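Local coordinates for protein 16S rRNA methyltransferase (Streptomyces sp. DSM 40477, PDB 3MQ2) that methylates N1 of adenine 1408 in 16S rRNA, using S-adenosyl-L-methionine as methyl donor, and so confers resistance to aminoglycosides such as kanamycin, neomycin and apramycin, at residues 30-35 with 100-105; 53-58 with 84-89; 135-140 with 211-216; 104-109 with 192-197. All coordinates share one frame; numbering follows the deposited sequence. Where two conformers were deposited one is given.

Contact 1: residues 30-35 with 100-105. With SAH (S-adenosyl-L-homocysteine), chain C.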
# COMPACT_ATOMS: atom_id res chain seq x y z
N VAL A 30 2.42 13.52 1.29
CA VAL A 30 2.14 12.49 0.28
C VAL A 30 1.86 11.16 0.97
O VAL A 30 2.58 10.77 1.89
CB VAL A 30 3.32 12.33 -0.70
CG1 VAL A 30 3.08 11.16 -1.64
CG2 VAL A 30 3.54 13.62 -1.50
N VAL A 31 0.82 10.47 0.50
CA VAL A 31 0.50 9.11 0.95
C VAL A 31 0.72 8.20 -0.24
O VAL A 31 0.35 8.57 -1.34
CB VAL A 31 -0.99 9.02 1.35
CG1 VAL A 31 -1.38 7.59 1.71
CG2 VAL A 31 -1.30 9.96 2.51
N LEU A 32 1.34 7.05 -0.03
CA LEU A 32 1.61 6.10 -1.12
C LEU A 32 0.97 4.75 -0.82
O LEU A 32 1.19 4.19 0.25
CB LEU A 32 3.12 5.91 -1.29
CG LEU A 32 3.56 4.86 -2.31
CD1 LEU A 32 3.14 5.29 -3.72
CD2 LEU A 32 5.06 4.66 -2.26
N ASP A 33 0.18 4.24 -1.77
CA ASP A 33 -0.38 2.90 -1.65
C ASP A 33 0.35 1.98 -2.62
O ASP A 33 0.32 2.21 -3.83
CB ASP A 33 -1.89 2.90 -1.96
CG ASP A 33 -2.58 1.60 -1.59
OD1 ASP A 33 -2.10 0.92 -0.66
OD2 ASP A 33 -3.61 1.25 -2.21
N VAL A 34 1.02 0.95 -2.10
CA VAL A 34 1.81 0.04 -2.92
C VAL A 34 1.04 -1.25 -3.18
O VAL A 34 0.62 -1.93 -2.24
CB VAL A 34 3.16 -0.28 -2.22
CG1 VAL A 34 3.96 -1.30 -3.04
CG2 VAL A 34 3.95 1.01 -1.98
N GLY A 35 0.85 -1.60 -4.45
CA GLY A 35 0.05 -2.76 -4.80
C GLY A 35 -1.43 -2.49 -4.66
O GLY A 35 -2.16 -3.24 -4.02
N GLY A 100 5.11 10.52 3.25
CA GLY A 100 4.83 10.65 4.68
C GLY A 100 4.00 9.55 5.30
O GLY A 100 3.93 9.41 6.52
N GLU A 101 3.34 8.77 4.45
CA GLU A 101 2.51 7.67 4.92
C GLU A 101 2.48 6.61 3.83
O GLU A 101 2.27 6.94 2.65
CB GLU A 101 1.10 8.18 5.24
CG GLU A 101 0.10 7.09 5.62
CD GLU A 101 -1.16 7.66 6.24
OE1 GLU A 101 -2.17 6.94 6.30
OE2 GLU A 101 -1.13 8.83 6.67
N LEU A 102 2.74 5.37 4.21
CA LEU A 102 2.86 4.26 3.27
C LEU A 102 1.87 3.16 3.64
O LEU A 102 1.82 2.73 4.80
CB LEU A 102 4.28 3.71 3.33
CG LEU A 102 4.54 2.46 2.50
CD1 LEU A 102 4.58 2.85 1.03
CD2 LEU A 102 5.87 1.84 2.91
N HIS A 103 1.07 2.72 2.67
CA HIS A 103 0.13 1.62 2.87
C HIS A 103 0.48 0.43 1.99
O HIS A 103 0.82 0.60 0.82
CB HIS A 103 -1.31 2.04 2.53
CG HIS A 103 -1.84 3.14 3.39
ND1 HIS A 103 -3.09 3.69 3.20
CD2 HIS A 103 -1.29 3.81 4.43
CE1 HIS A 103 -3.30 4.64 4.09
NE2 HIS A 103 -2.22 4.73 4.86
N VAL A 104 0.42 -0.76 2.56
CA VAL A 104 0.51 -1.99 1.78
C VAL A 104 -0.63 -2.87 2.24
O VAL A 104 -0.57 -3.43 3.34
CB VAL A 104 1.83 -2.74 2.01
CG1 VAL A 104 1.87 -4.03 1.15
CG2 VAL A 104 3.02 -1.84 1.68
N LEU A 105 -1.68 -2.99 1.43
CA LEU A 105 -2.90 -3.63 1.91
C LEU A 105 -3.16 -4.96 1.20
O LEU A 105 -3.22 -5.01 -0.01
CB LEU A 105 -4.11 -2.71 1.74
CG LEU A 105 -4.01 -1.29 2.31
CD1 LEU A 105 -5.36 -0.59 2.19
CD2 LEU A 105 -3.56 -1.33 3.76
N SAH C . -4.29 -3.38 -2.02
CA SAH C . -5.32 -3.71 -3.00
CB SAH C . -4.90 -4.90 -3.86
CG SAH C . -4.29 -6.06 -3.08
SD SAH C . -4.17 -7.55 -4.09
C SAH C . -6.62 -4.01 -2.28
O SAH C . -7.66 -4.21 -2.91
OXT SAH C . -6.64 -4.07 -1.05
C5' SAH C . -2.37 -7.32 -4.08
C4' SAH C . -1.91 -6.42 -5.22
O4' SAH C . -0.51 -6.26 -5.14
C3' SAH C . -2.20 -7.00 -6.61
O3' SAH C . -2.87 -6.03 -7.38
C2' SAH C . -0.86 -7.25 -7.25
O2' SAH C . -0.86 -6.90 -8.62
C1' SAH C . 0.04 -6.34 -6.44
N9 SAH C . 1.43 -6.79 -6.34
C8 SAH C . 1.92 -8.02 -5.96
N7 SAH C . 3.28 -7.96 -6.00
C5 SAH C . 3.64 -6.71 -6.40
C6 SAH C . 4.87 -6.10 -6.61
N6 SAH C . 6.00 -6.77 -6.42
N1 SAH C . 4.90 -4.79 -7.02
C2 SAH C . 3.73 -4.08 -7.22
N3 SAH C . 2.51 -4.68 -7.02
C4 SAH C . 2.49 -5.97 -6.61
O HOH W 1 -1.94 -1.79 -1.02
O HOH W 2 -0.67 -4.92 -1.69
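Val31 and Glu101 project in parallel from one face of a parallel strand pair, with Val31 CG2 4.0 Å from Glu101 CB. Glu101 runs out extended, its CG anti to the backbone N (chi1 175°), and OE1 takes the N-H of His103 NE2 at 2.6 Å on its anti lone pair, almost in the plane of the imidazole. This bond and a second one between ND1 and His41 hold the ring's rotation, while Val31 CG1 covers one ring face toward the rim. Asp33 crosses His103 at about a right angle, carboxylate and ring planes 72° apart; its OD2 is hydrogen-bonded to Thr36 OG1, and a water within hydrogen-bonding distance of OD1 accepts from Leu105 N at 2.7 Å. On the other face Leu32 and Leu102 run alongside each other, and Leu102 CD1 comes within 3.6 Å of Val34 CG2. Straight backbone bonds, such as His103 N to Leu32 O at 2.8 Å, zip the strands together. Beyond the last bond Gly35 O accepts from the amino N of S-adenosyl-L-homocysteine at 2.9 Å. Strand 52-58 flanks residues 30-35, contributing Arg52 as a salt-bridge partner of Glu101; strand 134-141 flanks residues 100-105, and helix 40-48 carries His41.

Contact 2: residues 53-58 with 84-89. With SAH (S-adenosyl-L-homocysteine), chain C.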
# COMPACT_ATOMS: atom_id res chain seq x y z
N LEU A 53 -1.51 14.66 -1.17
CA LEU A 53 -1.42 14.04 -2.49
C LEU A 53 -1.33 12.54 -2.29
O LEU A 53 -0.49 12.06 -1.54
CB LEU A 53 -0.18 14.54 -3.22
CG LEU A 53 0.12 13.90 -4.58
CD1 LEU A 53 -1.05 14.07 -5.51
CD2 LEU A 53 1.41 14.50 -5.18
N VAL A 54 -2.20 11.80 -2.96
CA VAL A 54 -2.22 10.34 -2.80
C VAL A 54 -1.70 9.71 -4.07
O VAL A 54 -2.22 9.98 -5.15
CB VAL A 54 -3.65 9.81 -2.52
CG1 VAL A 54 -3.65 8.28 -2.35
CG2 VAL A 54 -4.22 10.50 -1.26
N VAL A 55 -0.66 8.89 -3.93
CA VAL A 55 -0.06 8.20 -5.06
C VAL A 55 -0.32 6.71 -4.86
O VAL A 55 -0.18 6.20 -3.75
CB VAL A 55 1.47 8.45 -5.13
CG1 VAL A 55 2.09 7.74 -6.34
CG2 VAL A 55 1.75 9.96 -5.21
N ALA A 56 -0.73 6.02 -5.91
CA ALA A 56 -1.00 4.59 -5.78
C ALA A 56 -0.41 3.88 -6.96
O ALA A 56 -0.48 4.36 -8.08
CB ALA A 56 -2.50 4.33 -5.68
N LEU A 57 0.19 2.72 -6.72
CA LEU A 57 0.80 2.02 -7.83
C LEU A 57 0.48 0.54 -7.82
O LEU A 57 0.12 -0.04 -6.78
CB LEU A 57 2.31 2.26 -7.86
CG LEU A 57 3.08 1.99 -6.58
CD1 LEU A 57 3.43 0.52 -6.50
CD2 LEU A 57 4.34 2.83 -6.53
N ASP A 58 0.55 -0.07 -9.00
CA ASP A 58 0.42 -1.52 -9.10
C ASP A 58 1.23 -1.98 -10.28
O ASP A 58 1.41 -1.23 -11.25
CB ASP A 58 -1.04 -1.92 -9.32
CG ASP A 58 -1.30 -3.37 -8.93
OD1 ASP A 58 -1.72 -3.60 -7.78
OD2 ASP A 58 -1.06 -4.27 -9.76
N LEU A 84 -3.01 10.19 -7.93
CA LEU A 84 -2.18 9.83 -9.06
C LEU A 84 -1.95 8.32 -9.03
O LEU A 84 -1.45 7.78 -8.05
CB LEU A 84 -0.84 10.57 -8.95
CG LEU A 84 0.28 10.18 -9.89
CD1 LEU A 84 -0.10 10.53 -11.32
CD2 LEU A 84 1.56 10.91 -9.48
N TYR A 85 -2.34 7.64 -10.11
CA TYR A 85 -2.10 6.21 -10.26
C TYR A 85 -0.88 5.99 -11.15
O TYR A 85 -0.77 6.57 -12.23
CB TYR A 85 -3.32 5.53 -10.88
CG TYR A 85 -4.50 5.48 -9.94
CD1 TYR A 85 -4.56 4.54 -8.93
CD2 TYR A 85 -5.54 6.41 -10.05
CE1 TYR A 85 -5.64 4.50 -8.06
CE2 TYR A 85 -6.61 6.39 -9.18
CZ TYR A 85 -6.65 5.43 -8.19
OH TYR A 85 -7.71 5.39 -7.32
N LEU A 86 0.03 5.13 -10.69
CA LEU A 86 1.28 4.87 -11.42
C LEU A 86 1.46 3.39 -11.70
O LEU A 86 1.02 2.54 -10.93
CB LEU A 86 2.48 5.36 -10.59
CG LEU A 86 2.51 6.84 -10.23
CD1 LEU A 86 3.80 7.17 -9.47
CD2 LEU A 86 2.41 7.74 -11.48
N TRP A 87 2.13 3.08 -12.80
CA TRP A 87 2.40 1.70 -13.18
C TRP A 87 3.79 1.35 -12.73
O TRP A 87 4.76 1.86 -13.28
CB TRP A 87 2.34 1.61 -14.70
CG TRP A 87 2.37 0.24 -15.30
CD1 TRP A 87 2.03 -0.95 -14.69
CD2 TRP A 87 2.75 -0.08 -16.64
NE1 TRP A 87 2.17 -1.99 -15.60
CE2 TRP A 87 2.61 -1.48 -16.79
CE3 TRP A 87 3.17 0.68 -17.73
CZ2 TRP A 87 2.89 -2.13 -18.00
CZ3 TRP A 87 3.45 0.03 -18.93
CH2 TRP A 87 3.32 -1.36 -19.05
N ALA A 88 3.91 0.50 -11.72
CA ALA A 88 5.24 0.19 -11.18
C ALA A 88 5.17 -0.99 -10.23
O ALA A 88 4.14 -1.23 -9.61
CB ALA A 88 5.82 1.40 -10.44
N THR A 89 6.28 -1.71 -10.11
CA THR A 89 6.37 -2.79 -9.13
C THR A 89 7.05 -2.31 -7.86
O THR A 89 7.78 -1.31 -7.86
CB THR A 89 7.21 -3.95 -9.67
OG1 THR A 89 8.57 -3.53 -9.81
CG2 THR A 89 6.67 -4.40 -11.02
N SAH C . -4.29 -3.38 -2.02
CA SAH C . -5.32 -3.71 -3.00
CB SAH C . -4.90 -4.90 -3.86
CG SAH C . -4.29 -6.06 -3.08
SD SAH C . -4.17 -7.55 -4.09
C SAH C . -6.62 -4.01 -2.28
O SAH C . -7.66 -4.21 -2.91
OXT SAH C . -6.64 -4.07 -1.05
C5' SAH C . -2.37 -7.32 -4.08
C4' SAH C . -1.91 -6.42 -5.22
O4' SAH C . -0.51 -6.26 -5.14
C3' SAH C . -2.20 -7.00 -6.61
O3' SAH C . -2.87 -6.03 -7.38
C2' SAH C . -0.86 -7.25 -7.25
O2' SAH C . -0.86 -6.90 -8.62
C1' SAH C . 0.04 -6.34 -6.44
N9 SAH C . 1.43 -6.79 -6.34
C8 SAH C . 1.92 -8.02 -5.96
N7 SAH C . 3.28 -7.96 -6.00
C5 SAH C . 3.64 -6.71 -6.40
C6 SAH C . 4.87 -6.10 -6.61
N6 SAH C . 6.00 -6.77 -6.42
N1 SAH C . 4.90 -4.79 -7.02
C2 SAH C . 3.73 -4.08 -7.22
N3 SAH C . 2.51 -4.68 -7.02
C4 SAH C . 2.49 -5.97 -6.61
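Asp58 and Ala88 meet where two parallel strands end beside S-adenosyl-L-homocysteine, and Ala88 N donates to Asp58 O from well above the carbonyl plane. With CG anti to the backbone N (chi1 -159°), the Asp58 carboxylate spans both ribose hydroxyls: O3' donates to OD1 at 2.7 Å and O2' to OD2 at 2.9 Å. On the other strand's side, at the adenine, Thr89 CA packs 3.3 Å from N1. The Asp58 backbone is held by the bond from Ala88 and by its own N donating to Leu86 O; its O also touches the edge of the Trp87 indole, 3.5 Å from CD1. Further back the ladder continues with Leu86 N bonded to Ala56 O at 2.8 Å. Side chains fill both faces: Val55 CG1 touches Leu86 CD1 at 3.6 Å, and Leu57 CB lies beside Leu86 CB at 4.1 Å, whereas on the Asp58 face Ala56 CB rests against Tyr85 CD1 at 3.9 Å. The hydroxyl of Tyr85 is tied to Gly39 O, and helix 65-71 links the strands as a beta-alpha-beta unit. Each Asp58 oxygen also accepts a backbone N-H, OD1 from Gly37 and OD2 from Asp60. Four donors thus surround the carboxylate, which would favour its charged form and suits it to recognise a ribose diol, the usual role of the acidic residue ending the second strand in Rossmann-like methyltransferases.

Contact 3: residues 135-140 with 211-216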
# COMPACT_ATOMS: atom_id res chain seq x y z
N SER A 135 4.76 7.31 8.55
CA SER A 135 3.98 6.23 9.13
C SER A 135 3.76 5.14 8.10
O SER A 135 3.77 5.41 6.91
CB SER A 135 2.62 6.74 9.63
OG SER A 135 1.82 7.19 8.55
N PHE A 136 3.55 3.92 8.57
CA PHE A 136 3.22 2.82 7.66
C PHE A 136 2.11 1.95 8.21
O PHE A 136 1.93 1.85 9.43
CB PHE A 136 4.44 1.96 7.30
CG PHE A 136 4.94 1.07 8.41
CD1 PHE A 136 4.33 -0.15 8.70
CD2 PHE A 136 6.06 1.44 9.14
CE1 PHE A 136 4.82 -0.97 9.71
CE2 PHE A 136 6.56 0.63 10.15
CZ PHE A 136 5.94 -0.57 10.43
N LEU A 137 1.37 1.34 7.29
CA LEU A 137 0.37 0.33 7.59
C LEU A 137 0.58 -0.81 6.62
O LEU A 137 0.50 -0.62 5.40
CB LEU A 137 -1.03 0.90 7.40
CG LEU A 137 -2.16 -0.11 7.29
CD1 LEU A 137 -2.28 -0.95 8.55
CD2 LEU A 137 -3.44 0.63 7.01
N VAL A 138 0.88 -2.00 7.15
CA VAL A 138 0.89 -3.21 6.35
C VAL A 138 -0.26 -4.06 6.85
O VAL A 138 -0.29 -4.45 8.01
CB VAL A 138 2.20 -4.01 6.49
CG1 VAL A 138 2.08 -5.33 5.73
CG2 VAL A 138 3.39 -3.20 5.97
N ALA A 139 -1.23 -4.34 5.98
CA ALA A 139 -2.38 -5.12 6.42
C ALA A 139 -2.26 -6.48 5.78
O ALA A 139 -2.49 -6.64 4.58
CB ALA A 139 -3.67 -4.44 6.04
N LEU A 140 -1.87 -7.47 6.58
CA LEU A 140 -1.64 -8.81 6.05
C LEU A 140 -2.96 -9.55 5.91
O LEU A 140 -3.75 -9.60 6.84
CB LEU A 140 -0.73 -9.60 6.97
CG LEU A 140 0.71 -9.12 7.12
CD1 LEU A 140 1.45 -10.04 8.08
CD2 LEU A 140 1.42 -9.05 5.76
N ALA A 211 -3.03 -6.16 11.16
CA ALA A 211 -2.47 -4.85 10.84
C ALA A 211 -1.14 -4.60 11.55
O ALA A 211 -1.06 -4.67 12.78
CB ALA A 211 -3.46 -3.74 11.21
N LEU A 212 -0.11 -4.30 10.77
CA LEU A 212 1.20 -3.93 11.29
C LEU A 212 1.37 -2.44 11.07
O LEU A 212 1.31 -1.98 9.93
CB LEU A 212 2.30 -4.68 10.52
CG LEU A 212 2.21 -6.20 10.40
CD1 LEU A 212 3.32 -6.73 9.51
CD2 LEU A 212 2.27 -6.86 11.76
N THR A 213 1.58 -1.68 12.13
CA THR A 213 1.78 -0.24 11.96
C THR A 213 3.04 0.23 12.67
O THR A 213 3.55 -0.42 13.59
CB THR A 213 0.57 0.59 12.44
OG1 THR A 213 0.28 0.29 13.82
CG2 THR A 213 -0.68 0.29 11.60
N GLY A 214 3.54 1.37 12.23
CA GLY A 214 4.74 1.92 12.83
C GLY A 214 5.25 3.10 12.02
O GLY A 214 4.48 3.77 11.32
N THR A 215 6.55 3.34 12.14
CA THR A 215 7.18 4.47 11.48
C THR A 215 8.44 4.01 10.78
O THR A 215 9.07 3.03 11.17
CB THR A 215 7.53 5.59 12.49
OG1 THR A 215 8.44 5.07 13.46
CG2 THR A 215 6.28 6.09 13.20
N ILE A 216 8.82 4.74 9.74
CA ILE A 216 10.05 4.47 9.02
C ILE A 216 11.19 5.13 9.80
O ILE A 216 11.14 6.33 10.08
CB ILE A 216 9.99 5.03 7.58
CG1 ILE A 216 8.83 4.41 6.78
CG2 ILE A 216 11.33 4.81 6.86
CD1 ILE A 216 8.87 2.87 6.71
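Phe136 and Gly214 are closely paired in this antiparallel ladder, because the phenyl ring is laid across the glycine backbone of the partner strand. Phe136 CG stands between its own backbone N and carbonyl carbon (chi1 72°), and the ring reaches across to the neighbouring strand. Gly214 N lies 3.5 Å above the ring plane, over its centre, and Gly214 CA makes a CH-pi contact with the same face, 3.9 Å from the centroid. Gly214 has no CB, and the ring occupies the space on that side of its backbone.

Backbone hydrogen bonds come in two reciprocal pairs. Val138 and Leu212 exchange nearly straight bonds, Val138 N to Leu212 O and Leu212 N to Val138 O, each of 2.8 Å. Phe136 and Gly214 are joined less evenly: Phe136 N reaches Gly214 O at 2.9 Å, but Gly214 N stands 3.3 Å from Phe136 O.

Apolar packing covers both faces. On the Phe136 face Ile216 CD1 touches Phe136 CD2, Val138 CB meets Leu212 CB, and Leu140 CD1 approaches Leu212 CD1 at 4.1 Å; Tyr171 of helix 160-173 and Val115 of helix 109-116 pack against this layer. On the other face Leu137 CD1 touches both Thr213 CG2, at 3.7 Å, and Ala211 CB.

Strand 209-216 runs against its neighbours 134-141 and 176-184, and the sheet order 3-2-1-4-5-7-6 with an antiparallel seventh strand is the signature of the Rossmann-like class I methyltransferase fold.

Contact 4: residues 104-109 with 192-197; sequences VLMPWG and LETSWT. With SAH (S-adenosyl-L-homocysteine), chain C.
Leu105 and Thr194 meet beside the amino acid end of S-adenosyl-L-homocysteine, where Leu105 O accepts a hydrogen bond of 2.8 Å from the ligand's amino N. Leu105 CD1 touches Thr194 CG2 at 3.8 Å, the two side chains passing at a slant. Thr194 OG1 in turn accepts from Trp196 N at 3.0 Å, a capping bond at the start of helix 196-200 that ties the Thr194 side chain to the turn carrying the indole.

Met106 forms the floor under that indole: its CB stands 3.7 Å from the centroid of the five-membered ring, almost on the normal. Bent at chi2 and chi3, the chain runs antiparallel to the Trp196 side chain, bringing CE to 3.9 Å from Trp196 CB, with SD in an oblique Met-aromatic contact. Trp108 approaches rim to rim, its CD1 3.7 Å from Trp196 CZ2 and the ring planes 66° apart. Both indoles lie near the ligand sulfur, although several ligand approaches to Thr194 and Trp196 are too short to trust. The pocket wall thus joins the loop after strand 99-105 to the turn between helices 186-191 and 196-200, with Asn141 of strand 134-141 packing on Met106 and Trp196 and His41 of helix 40-48 bonded to Leu192 O.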
# COMPACT_ATOMS: atom_id res chain seq x y z
N VAL A 104 0.42 -0.76 2.56
CA VAL A 104 0.51 -1.99 1.78
C VAL A 104 -0.63 -2.87 2.24
O VAL A 104 -0.57 -3.43 3.34
CB VAL A 104 1.83 -2.74 2.01
CG1 VAL A 104 1.87 -4.03 1.15
CG2 VAL A 104 3.02 -1.84 1.68
N LEU A 105 -1.68 -2.99 1.43
CA LEU A 105 -2.90 -3.63 1.91
C LEU A 105 -3.16 -4.96 1.20
O LEU A 105 -3.22 -5.01 -0.01
CB LEU A 105 -4.11 -2.71 1.74
CG LEU A 105 -4.01 -1.29 2.31
CD1 LEU A 105 -5.36 -0.59 2.19
CD2 LEU A 105 -3.56 -1.33 3.76
N MET A 106 -3.31 -6.02 1.98
CA MET A 106 -3.61 -7.35 1.43
C MET A 106 -2.64 -7.81 0.35
O MET A 106 -3.07 -8.28 -0.70
CB MET A 106 -5.03 -7.40 0.85
CG MET A 106 -6.02 -6.52 1.56
SD MET A 106 -6.26 -7.13 3.23
CE MET A 106 -7.23 -8.60 2.87
N PRO A 107 -1.32 -7.72 0.61
CA PRO A 107 -0.38 -8.09 -0.45
C PRO A 107 -0.39 -9.59 -0.72
O PRO A 107 -0.70 -10.40 0.16
CB PRO A 107 0.97 -7.67 0.14
CG PRO A 107 0.77 -7.82 1.62
CD PRO A 107 -0.63 -7.31 1.85
N TRP A 108 -0.04 -9.95 -1.95
CA TRP A 108 0.30 -11.33 -2.28
C TRP A 108 1.48 -11.31 -3.25
O TRP A 108 1.94 -10.24 -3.64
CB TRP A 108 -0.90 -12.11 -2.83
CG TRP A 108 -1.54 -11.59 -4.10
CD1 TRP A 108 -2.57 -10.69 -4.20
CD2 TRP A 108 -1.23 -11.99 -5.44
NE1 TRP A 108 -2.89 -10.49 -5.53
CE2 TRP A 108 -2.08 -11.27 -6.30
CE3 TRP A 108 -0.31 -12.88 -5.99
CZ2 TRP A 108 -2.03 -11.42 -7.70
CZ3 TRP A 108 -0.26 -13.02 -7.38
CH2 TRP A 108 -1.12 -12.30 -8.21
N GLY A 109 1.97 -12.49 -3.60
CA GLY A 109 3.10 -12.57 -4.52
C GLY A 109 4.36 -12.02 -3.89
O GLY A 109 4.56 -12.13 -2.69
N LEU A 192 -11.34 0.20 5.00
CA LEU A 192 -10.20 0.49 4.13
C LEU A 192 -10.62 0.66 2.68
O LEU A 192 -9.88 1.22 1.87
CB LEU A 192 -9.15 -0.62 4.24
CG LEU A 192 -8.48 -0.75 5.61
CD1 LEU A 192 -7.63 -2.02 5.66
CD2 LEU A 192 -7.66 0.48 5.91
N GLU A 193 -11.80 0.15 2.35
CA GLU A 193 -12.34 0.23 1.00
C GLU A 193 -11.47 -0.45 -0.06
O GLU A 193 -11.18 0.15 -1.09
CB GLU A 193 -12.57 1.68 0.60
CG GLU A 193 -13.62 2.40 1.42
CD GLU A 193 -15.02 2.09 0.97
OE1 GLU A 193 -15.19 1.20 0.11
OE2 GLU A 193 -15.96 2.74 1.47
N THR A 194 -11.06 -1.69 0.19
CA THR A 194 -10.39 -2.45 -0.85
C THR A 194 -11.33 -3.49 -1.47
O THR A 194 -12.35 -3.85 -0.88
CB THR A 194 -9.08 -3.12 -0.36
OG1 THR A 194 -9.31 -4.48 0.02
CG2 THR A 194 -8.48 -2.35 0.82
N SER A 195 -10.98 -3.96 -2.66
CA SER A 195 -11.79 -4.96 -3.36
C SER A 195 -11.86 -6.26 -2.57
O SER A 195 -12.67 -7.14 -2.87
CB SER A 195 -11.22 -5.22 -4.75
OG SER A 195 -9.95 -5.86 -4.68
N TRP A 196 -11.00 -6.39 -1.57
CA TRP A 196 -10.89 -7.66 -0.86
C TRP A 196 -12.06 -7.88 0.08
O TRP A 196 -12.32 -9.00 0.49
CB TRP A 196 -9.56 -7.76 -0.11
CG TRP A 196 -8.40 -7.88 -1.05
CD1 TRP A 196 -7.73 -6.86 -1.66
CD2 TRP A 196 -7.79 -9.10 -1.51
NE1 TRP A 196 -6.73 -7.36 -2.46
CE2 TRP A 196 -6.75 -8.73 -2.39
CE3 TRP A 196 -8.01 -10.45 -1.26
CZ2 TRP A 196 -5.94 -9.68 -3.03
CZ3 TRP A 196 -7.20 -11.39 -1.89
CH2 TRP A 196 -6.18 -10.99 -2.76
N THR A 197 -12.76 -6.80 0.43
CA THR A 197 -13.92 -6.90 1.31
C THR A 197 -14.91 -7.93 0.77
O THR A 197 -15.46 -8.74 1.51
CB THR A 197 -14.66 -5.55 1.45
OG1 THR A 197 -13.74 -4.55 1.92
CG2 THR A 197 -15.81 -5.67 2.43
N SAH C . -4.29 -3.38 -2.02
CA SAH C . -5.32 -3.71 -3.00
CB SAH C . -4.90 -4.90 -3.86
CG SAH C . -4.29 -6.06 -3.08
SD SAH C . -4.17 -7.55 -4.09
C SAH C . -6.62 -4.01 -2.28
O SAH C . -7.66 -4.21 -2.91
OXT SAH C . -6.64 -4.07 -1.05
C5' SAH C . -2.37 -7.32 -4.08
C4' SAH C . -1.91 -6.42 -5.22
O4' SAH C . -0.51 -6.26 -5.14
C3' SAH C . -2.20 -7.00 -6.61
O3' SAH C . -2.87 -6.03 -7.38
C2' SAH C . -0.86 -7.25 -7.25
O2' SAH C . -0.86 -6.90 -8.62
C1' SAH C . 0.04 -6.34 -6.44
N9 SAH C . 1.43 -6.79 -6.34
C8 SAH C . 1.92 -8.02 -5.96
N7 SAH C . 3.28 -7.96 -6.00
C5 SAH C . 3.64 -6.71 -6.40
C6 SAH C . 4.87 -6.10 -6.61
N6 SAH C . 6.00 -6.77 -6.42
N1 SAH C . 4.90 -4.79 -7.02
C2 SAH C . 3.73 -4.08 -7.22
N3 SAH C . 2.51 -4.68 -7.02
C4 SAH C . 2.49 -5.97 -6.61

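From the N terminus, residues 30-35 open contact 1, which closes at 100-105. Contact 2 is nested inside that loop: 53-58 pairs with 84-89 around helix 65-71. Strands 29-34 and 52-58 are neighbours, so the two contacts adjoin through backbone bonds. Contact 4 opens at 104-109, overlapping the end of contact 1 at Val104 and Leu105, and contact 3 opens at 135-140. These two cross, since contact 4 closes at 192-197 before contact 3 closes at 211-216. Contacts 1, 2 and 3 knit the one mixed sheet, whereas contact 4 ties the end of strand 99-105 and the loop after it to the turn before helix 196-200; contacts 1, 2 and 4 all reach S-adenosyl-L-homocysteine.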